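Local atomic coordinates of TetR family transcriptional regulator (Chloroflexus aurantiacus, PDB entry 3NRG), a protein that probably acts as a DNA-binding transcription factor of the TetR family, recognising cis-regulatory DNA through a helix-turn-helix motif. Residues Trp93-Asp96 with Val97-Phe101; Glu185-Glu189 with Gly190-Leu194. All blocks are in the same frame, centred on the assembly; numbering follows the deposited sequence.

Contact 1: residues Trp93-Asp96 with Val97-Phe101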
ATOM      1  N   TRP A  93     -11.363 -10.035  -5.662  1.00 28.83           N
ATOM      2  CA  TRP A  93     -11.900  -8.781  -5.149  1.00 29.32           C
ATOM      3  C   TRP A  93     -10.837  -8.051  -4.305  1.00 30.54           C
ATOM      4  O   TRP A  93     -10.623  -6.855  -4.494  1.00 29.91           O
ATOM      5  CB  TRP A  93     -13.174  -9.044  -4.313  1.00 29.95           C
ATOM      6  CG  TRP A  93     -13.762  -7.809  -3.682  1.00 31.95           C
ATOM      7  CD1 TRP A  93     -14.703  -6.981  -4.221  1.00 35.54           C
ATOM      8  CD2 TRP A  93     -13.458  -7.282  -2.380  1.00 32.00           C
ATOM      9  NE1 TRP A  93     -14.995  -5.962  -3.343  1.00 35.85           N
ATOM     10  CE2 TRP A  93     -14.240  -6.118  -2.208  1.00 36.85           C
ATOM     11  CE3 TRP A  93     -12.599  -7.683  -1.339  1.00 32.84           C
ATOM     12  CZ2 TRP A  93     -14.176  -5.337  -1.046  1.00 36.48           C
ATOM     13  CZ3 TRP A  93     -12.538  -6.911  -0.188  1.00 34.58           C
ATOM     14  CH2 TRP A  93     -13.323  -5.757  -0.047  1.00 35.98           C
ATOM     15  N   LEU A  94     -10.157  -8.786  -3.397  1.00 25.56           N
ATOM     16  CA  LEU A  94      -9.126  -8.227  -2.515  1.00 24.60           C
ATOM     17  C   LEU A  94      -7.891  -7.752  -3.305  1.00 28.21           C
ATOM     18  O   LEU A  94      -7.276  -6.740  -2.945  1.00 27.27           O
ATOM     19  CB  LEU A  94      -8.725  -9.259  -1.448  1.00 24.66           C
ATOM     20  CG  LEU A  94      -7.846  -8.749  -0.295  1.00 28.81           C
ATOM     21  CD1 LEU A  94      -8.618  -7.747   0.601  1.00 29.05           C
ATOM     22  CD2 LEU A  94      -7.311  -9.916   0.528  1.00 31.81           C
ATOM     23  N   LEU A  95      -7.536  -8.475  -4.380  1.00 25.11           N
ATOM     24  CA  LEU A  95      -6.419  -8.105  -5.255  1.00 24.84           C
ATOM     25  C   LEU A  95      -6.758  -6.817  -6.013  1.00 30.01           C
ATOM     26  O   LEU A  95      -5.923  -5.918  -6.103  1.00 30.30           O
ATOM     27  CB  LEU A  95      -6.116  -9.260  -6.237  1.00 24.64           C
ATOM     28  CG  LEU A  95      -4.853  -9.145  -7.100  1.00 28.72           C
ATOM     29  CD1 LEU A  95      -3.622  -8.836  -6.256  1.00 28.54           C
ATOM     30  CD2 LEU A  95      -4.632 -10.418  -7.891  1.00 28.76           C
ATOM     31  N   ASP A  96      -8.017  -6.708  -6.489  1.00 27.11           N
ATOM     32  CA  ASP A  96      -8.529  -5.536  -7.197  1.00 27.85           C
ATOM     33  C   ASP A  96      -8.529  -4.293  -6.285  1.00 31.85           C
ATOM     34  O   ASP A  96      -8.093  -3.223  -6.710  1.00 31.34           O
ATOM     35  CB  ASP A  96      -9.947  -5.813  -7.712  1.00 31.31           C
ATOM     36  CG  ASP A  96     -10.187  -5.358  -9.133  1.00 50.19           C
ATOM     37  OD1 ASP A  96     -10.123  -4.126  -9.384  1.00 51.90           O
ATOM     38  OD2 ASP A  96     -10.517  -6.217  -9.982  1.00 59.68           O
ATOM     39  N   VAL A  97      -8.998  -4.448  -5.024  1.00 28.53           N
ATOM     40  CA  VAL A  97      -9.027  -3.364  -4.033  1.00 28.78           C
ATOM     41  C   VAL A  97      -7.605  -2.830  -3.752  1.00 31.03           C
ATOM     42  O   VAL A  97      -7.377  -1.618  -3.812  1.00 30.47           O
ATOM     43  CB  VAL A  97      -9.752  -3.806  -2.727  1.00 33.68           C
ATOM     44  CG1 VAL A  97      -9.492  -2.821  -1.588  1.00 33.54           C
ATOM     45  CG2 VAL A  97     -11.249  -3.970  -2.964  1.00 34.47           C
ATOM     46  N   GLY A  98      -6.670  -3.745  -3.478  1.00 26.25           N
ATOM     47  CA  GLY A  98      -5.275  -3.406  -3.210  1.00 25.24           C
ATOM     48  C   GLY A  98      -4.636  -2.612  -4.329  1.00 28.25           C
ATOM     49  O   GLY A  98      -3.929  -1.634  -4.078  1.00 28.30           O
ATOM     50  N   ILE A  99      -4.921  -3.007  -5.579  1.00 24.11           N
ATOM     51  CA  ILE A  99      -4.419  -2.339  -6.779  1.00 23.43           C
ATOM     52  C   ILE A  99      -5.096  -0.952  -6.967  1.00 27.58           C
ATOM     53  O   ILE A  99      -4.416   0.022  -7.310  1.00 26.30           O
ATOM     54  CB  ILE A  99      -4.583  -3.285  -8.013  1.00 26.17           C
ATOM     55  CG1 ILE A  99      -3.584  -4.486  -7.916  1.00 26.12           C
ATOM     56  CG2 ILE A  99      -4.406  -2.530  -9.331  1.00 26.04           C
ATOM     57  CD1 ILE A  99      -3.960  -5.744  -8.761  1.00 26.10           C
ATOM     58  N   GLN A 100      -6.419  -0.857  -6.685  1.00 25.28           N
ATOM     59  CA  GLN A 100      -7.154   0.408  -6.811  1.00 25.97           C
ATOM     60  C   GLN A 100      -6.686   1.439  -5.781  1.00 30.89           C
ATOM     61  O   GLN A 100      -6.567   2.619  -6.113  1.00 30.81           O
ATOM     62  CB  GLN A 100      -8.675   0.190  -6.714  1.00 27.93           C
ATOM     63  CG  GLN A 100      -9.300  -0.475  -7.949  1.00 44.78           C
ATOM     64  CD  GLN A 100      -9.137   0.347  -9.207  1.00 72.94           C
ATOM     65  OE1 GLN A 100      -8.263   0.080 -10.041  1.00 67.85           O
ATOM     66  NE2 GLN A 100      -9.990   1.355  -9.380  1.00 71.26           N
ATOM     67  N   PHE A 101      -6.374   0.987  -4.544  1.00 27.72           N
ATOM     68  CA  PHE A 101      -5.864   1.871  -3.492  1.00 27.79           C
ATOM     69  C   PHE A 101      -4.486   2.438  -3.873  1.00 31.94           C
ATOM     70  O   PHE A 101      -4.195   3.602  -3.585  1.00 32.32           O
ATOM     71  CB  PHE A 101      -5.793   1.139  -2.129  1.00 29.34           C
ATOM     72  CG  PHE A 101      -5.189   1.992  -1.037  1.00 30.86           C
ATOM     73  CD1 PHE A 101      -5.906   3.049  -0.482  1.00 34.54           C
ATOM     74  CD2 PHE A 101      -3.870   1.811  -0.639  1.00 32.17           C
ATOM     75  CE1 PHE A 101      -5.310   3.907   0.447  1.00 35.72           C
ATOM     76  CE2 PHE A 101      -3.284   2.658   0.306  1.00 35.08           C
ATOM     77  CZ  PHE A 101      -4.010   3.696   0.848  1.00 33.66           C
TER

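Contact 2: residues Glu185-Glu189 with Gly190-Leu194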
ATOM      1  N   GLU A 185       2.645  11.243 -14.976  1.00 48.64           N
ATOM      2  CA  GLU A 185       1.541  12.106 -15.404  1.00 48.75           C
ATOM      3  C   GLU A 185       0.210  11.349 -15.418  1.00 49.99           C
ATOM      4  O   GLU A 185      -0.814  11.912 -15.040  1.00 49.41           O
ATOM      5  CB  GLU A 185       1.843  12.724 -16.789  1.00 51.96           C
ATOM      6  CG  GLU A 185       0.871  13.819 -17.203  1.00 64.39           C
ATOM      7  CD  GLU A 185       1.469  14.929 -18.041  1.00 89.07           C
ATOM      8  OE1 GLU A 185       2.087  14.624 -19.086  1.00 90.00           O
ATOM      9  OE2 GLU A 185       1.260  16.113 -17.687  1.00 83.12           O
ATOM     10  N   LEU A 186       0.230  10.061 -15.823  1.00 44.39           N
ATOM     11  CA  LEU A 186      -0.968   9.220 -15.886  1.00 43.15           C
ATOM     12  C   LEU A 186      -1.627   9.034 -14.501  1.00 45.67           C
ATOM     13  O   LEU A 186      -2.854   9.075 -14.399  1.00 45.58           O
ATOM     14  CB  LEU A 186      -0.620   7.863 -16.508  1.00 42.83           C
ATOM     15  CG  LEU A 186      -1.778   7.037 -17.046  1.00 47.15           C
ATOM     16  CD1 LEU A 186      -2.478   7.753 -18.211  1.00 48.34           C
ATOM     17  CD2 LEU A 186      -1.292   5.676 -17.493  1.00 49.39           C
ATOM     18  N   LEU A 187      -0.811   8.858 -13.444  1.00 40.99           N
ATOM     19  CA  LEU A 187      -1.308   8.711 -12.068  1.00 39.76           C
ATOM     20  C   LEU A 187      -1.768  10.055 -11.489  1.00 43.74           C
ATOM     21  O   LEU A 187      -2.764  10.105 -10.768  1.00 43.53           O
ATOM     22  CB  LEU A 187      -0.230   8.077 -11.161  1.00 38.98           C
ATOM     23  CG  LEU A 187       0.045   6.582 -11.384  1.00 43.23           C
ATOM     24  CD1 LEU A 187       1.398   6.186 -10.834  1.00 42.88           C
ATOM     25  CD2 LEU A 187      -1.051   5.722 -10.774  1.00 45.24           C
ATOM     26  N   ARG A 188      -1.040  11.141 -11.806  1.00 40.35           N
ATOM     27  CA  ARG A 188      -1.361  12.485 -11.331  1.00 40.59           C
ATOM     28  C   ARG A 188      -2.679  13.003 -11.943  1.00 44.77           C
ATOM     29  O   ARG A 188      -3.533  13.507 -11.212  1.00 45.04           O
ATOM     30  CB  ARG A 188      -0.194  13.447 -11.622  1.00 42.24           C
ATOM     31  CG  ARG A 188      -0.420  14.872 -11.121  1.00 58.44           C
ATOM     32  CD  ARG A 188       0.777  15.778 -11.374  1.00 69.69           C
ATOM     33  NE  ARG A 188       1.055  15.959 -12.801  1.00 78.40           N
ATOM     34  CZ  ARG A 188       2.088  15.407 -13.431  1.00 92.77           C
ATOM     35  NH1 ARG A 188       2.956  14.653 -12.765  1.00 78.30           N
ATOM     36  NH2 ARG A 188       2.271  15.618 -14.727  1.00 81.49           N
ATOM     37  N   GLU A 189      -2.854  12.842 -13.278  1.00 40.52           N
ATOM     38  CA  GLU A 189      -4.061  13.292 -13.993  1.00 40.40           C
ATOM     39  C   GLU A 189      -5.269  12.350 -13.784  1.00 41.87           C
ATOM     40  O   GLU A 189      -6.403  12.741 -14.058  1.00 41.90           O
ATOM     41  CB  GLU A 189      -3.777  13.477 -15.500  1.00 42.94           C
ATOM     42  CG  GLU A 189      -2.635  14.435 -15.828  1.00 52.87           C
ATOM     43  CD  GLU A 189      -2.888  15.905 -15.561  1.00 68.28           C
ATOM     44  OE1 GLU A 189      -3.996  16.390 -15.884  1.00 57.72           O
ATOM     45  OE2 GLU A 189      -1.937  16.595 -15.128  1.00 64.98           O
ATOM     46  N   GLY A 190      -5.004  11.116 -13.347  1.00 36.53           N
ATOM     47  CA  GLY A 190      -6.040  10.121 -13.078  1.00 35.49           C
ATOM     48  C   GLY A 190      -6.471   9.303 -14.283  1.00 40.62           C
ATOM     49  O   GLY A 190      -7.553   8.706 -14.279  1.00 40.19           O
ATOM     50  N   GLY A 191      -5.613   9.250 -15.302  1.00 38.02           N
ATOM     51  CA  GLY A 191      -5.898   8.517 -16.533  1.00 38.57           C
ATOM     52  C   GLY A 191      -5.623   7.025 -16.461  1.00 41.91           C
ATOM     53  O   GLY A 191      -5.917   6.297 -17.418  1.00 41.70           O
ATOM     54  N   ILE A 192      -5.063   6.547 -15.321  1.00 37.45           N
ATOM     55  CA  ILE A 192      -4.730   5.123 -15.115  1.00 36.39           C
ATOM     56  C   ILE A 192      -5.971   4.210 -15.260  1.00 37.92           C
ATOM     57  O   ILE A 192      -5.848   3.061 -15.699  1.00 37.24           O
ATOM     58  CB  ILE A 192      -3.971   4.909 -13.755  1.00 38.89           C
ATOM     59  CG1 ILE A 192      -3.263   3.537 -13.687  1.00 38.69           C
ATOM     60  CG2 ILE A 192      -4.874   5.152 -12.538  1.00 40.18           C
ATOM     61  CD1 ILE A 192      -1.922   3.476 -14.409  1.00 46.99           C
ATOM     62  N   VAL A 193      -7.168   4.765 -14.965  1.00 33.43           N
ATOM     63  CA  VAL A 193      -8.458   4.056 -15.036  1.00 32.49           C
ATOM     64  C   VAL A 193      -8.796   3.554 -16.449  1.00 36.54           C
ATOM     65  O   VAL A 193      -9.580   2.610 -16.595  1.00 36.49           O
ATOM     66  CB  VAL A 193      -9.618   4.894 -14.423  1.00 36.35           C
ATOM     67  CG1 VAL A 193      -9.400   5.119 -12.932  1.00 35.44           C
ATOM     68  CG2 VAL A 193      -9.796   6.225 -15.157  1.00 37.17           C
ATOM     69  N   LEU A 194      -8.193   4.172 -17.485  1.00 33.07           N
ATOM     70  CA  LEU A 194      -8.437   3.789 -18.876  1.00 33.72           C
ATOM     71  C   LEU A 194      -7.708   2.494 -19.267  1.00 37.83           C
ATOM     72  O   LEU A 194      -7.961   1.953 -20.346  1.00 37.97           O
ATOM     73  CB  LEU A 194      -8.052   4.934 -19.837  1.00 34.74           C
ATOM     74  CG  LEU A 194      -8.709   6.290 -19.588  1.00 38.99           C
ATOM     75  CD1 LEU A 194      -8.245   7.296 -20.601  1.00 39.97           C
ATOM     76  CD2 LEU A 194     -10.214   6.181 -19.610  1.00 41.25           C
TER

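Contact 1: residues Trp93-Asp96 with Val97-Phe101
D96 O accepts Q100 N at 2.9 Å, the shortest of four backbone bonds that join each residue of 93-96 to the one four places on, as expected within a single alpha-helix, here helix 87-104. The others run from V97 N to W93 O, from G98 N to L94 O and from I99 N to L95 O. One turn before V97, W93 turns a face of its indole to that valine. With chi1 at 177°, CG of W93 lies opposite the backbone N and the indole leans toward the next turn, where V97 CG2 sits almost over the centre of its six-membered ring. This is a CH-pi contact with CG2 3.8 Å from the centroid and 13° off the ring normal. The indole NE1 is held separately by a hydrogen bond to P80 O, and V97 also touches L76 of helix 57-78, so this side of the helix packs against that helix and the loop after it. D96 and Q100 run side by side in the same direction, D96 OD1 lying 4.0 Å from Q100 CG, while D96 OD2 has a weak, long ion pair with R92. L95 and I99 form the buried side, meeting L171 of helix 157-179 and I203 of helix 196-214. I99 reaches back over the L95 carbonyl and sets CD1 3.9 Å from L95 CG.

Contact 2: residues Glu185-Glu189 with Gly190-Leu194
L186 lays its isobutyl group over one face of the peptide joining G191 to I192, with CD1 3.7 Å from G191 C and CG 3.7 Å from I192 N. Its chi1 of -162° puts CG opposite the backbone N and carries both methyls toward the turn. The carbonyl of L186 is itself met in its own plane by G191 N, at 2.9 Å. Two weak bonds share that oxygen, from G190 N at 3.1 Å and I192 N at 3.5 Å. G191 N to L186 O is a 6→1 bond like that of a Schellman motif, but G190 N turns weakly to the same oxygen instead of making the companion 5→2 bond. G190, with a phi of 86°, turns the chain out of helix 183-189. Beyond it, I192 CD1 packs against L186 CD2 at 3.8 Å, the side chains crossing at about a right angle, and I192 CG2 faces L187 CD2. Replacing L186 by an alanine would probably uncover this peptide face and leave I192 CD1 without its leucine partner. R188 reaches two acids on the same side of its guanidinium: NH2 forms a salt bridge with E185 OE2 at 3.2 Å, NE a long one with E189 OE2.

In the fold
Contact 1 comes first along the chain, inside helix 87-104; contact 2 follows after helices 106-114, 124-147 and 157-179, at the end of helix 183-189. Their centres lie about 17 Å apart and their nearest atoms about 5 Å apart, without touching. Contact 1 is partly buried and faces helices 57-78, 157-179 and 196-214, whereas contact 2 is at the surface. Helix 196-214 links them: the turn at 190-194 leads into it, and it then packs on the buried side of 93-101. Both contacts thus shape the all-helical, tetracyclin repressor-like C-terminal domain, apart from the predicted helix-turn-helix of residues 35-54, one in its packed interior and one where the chain turns toward its last helix.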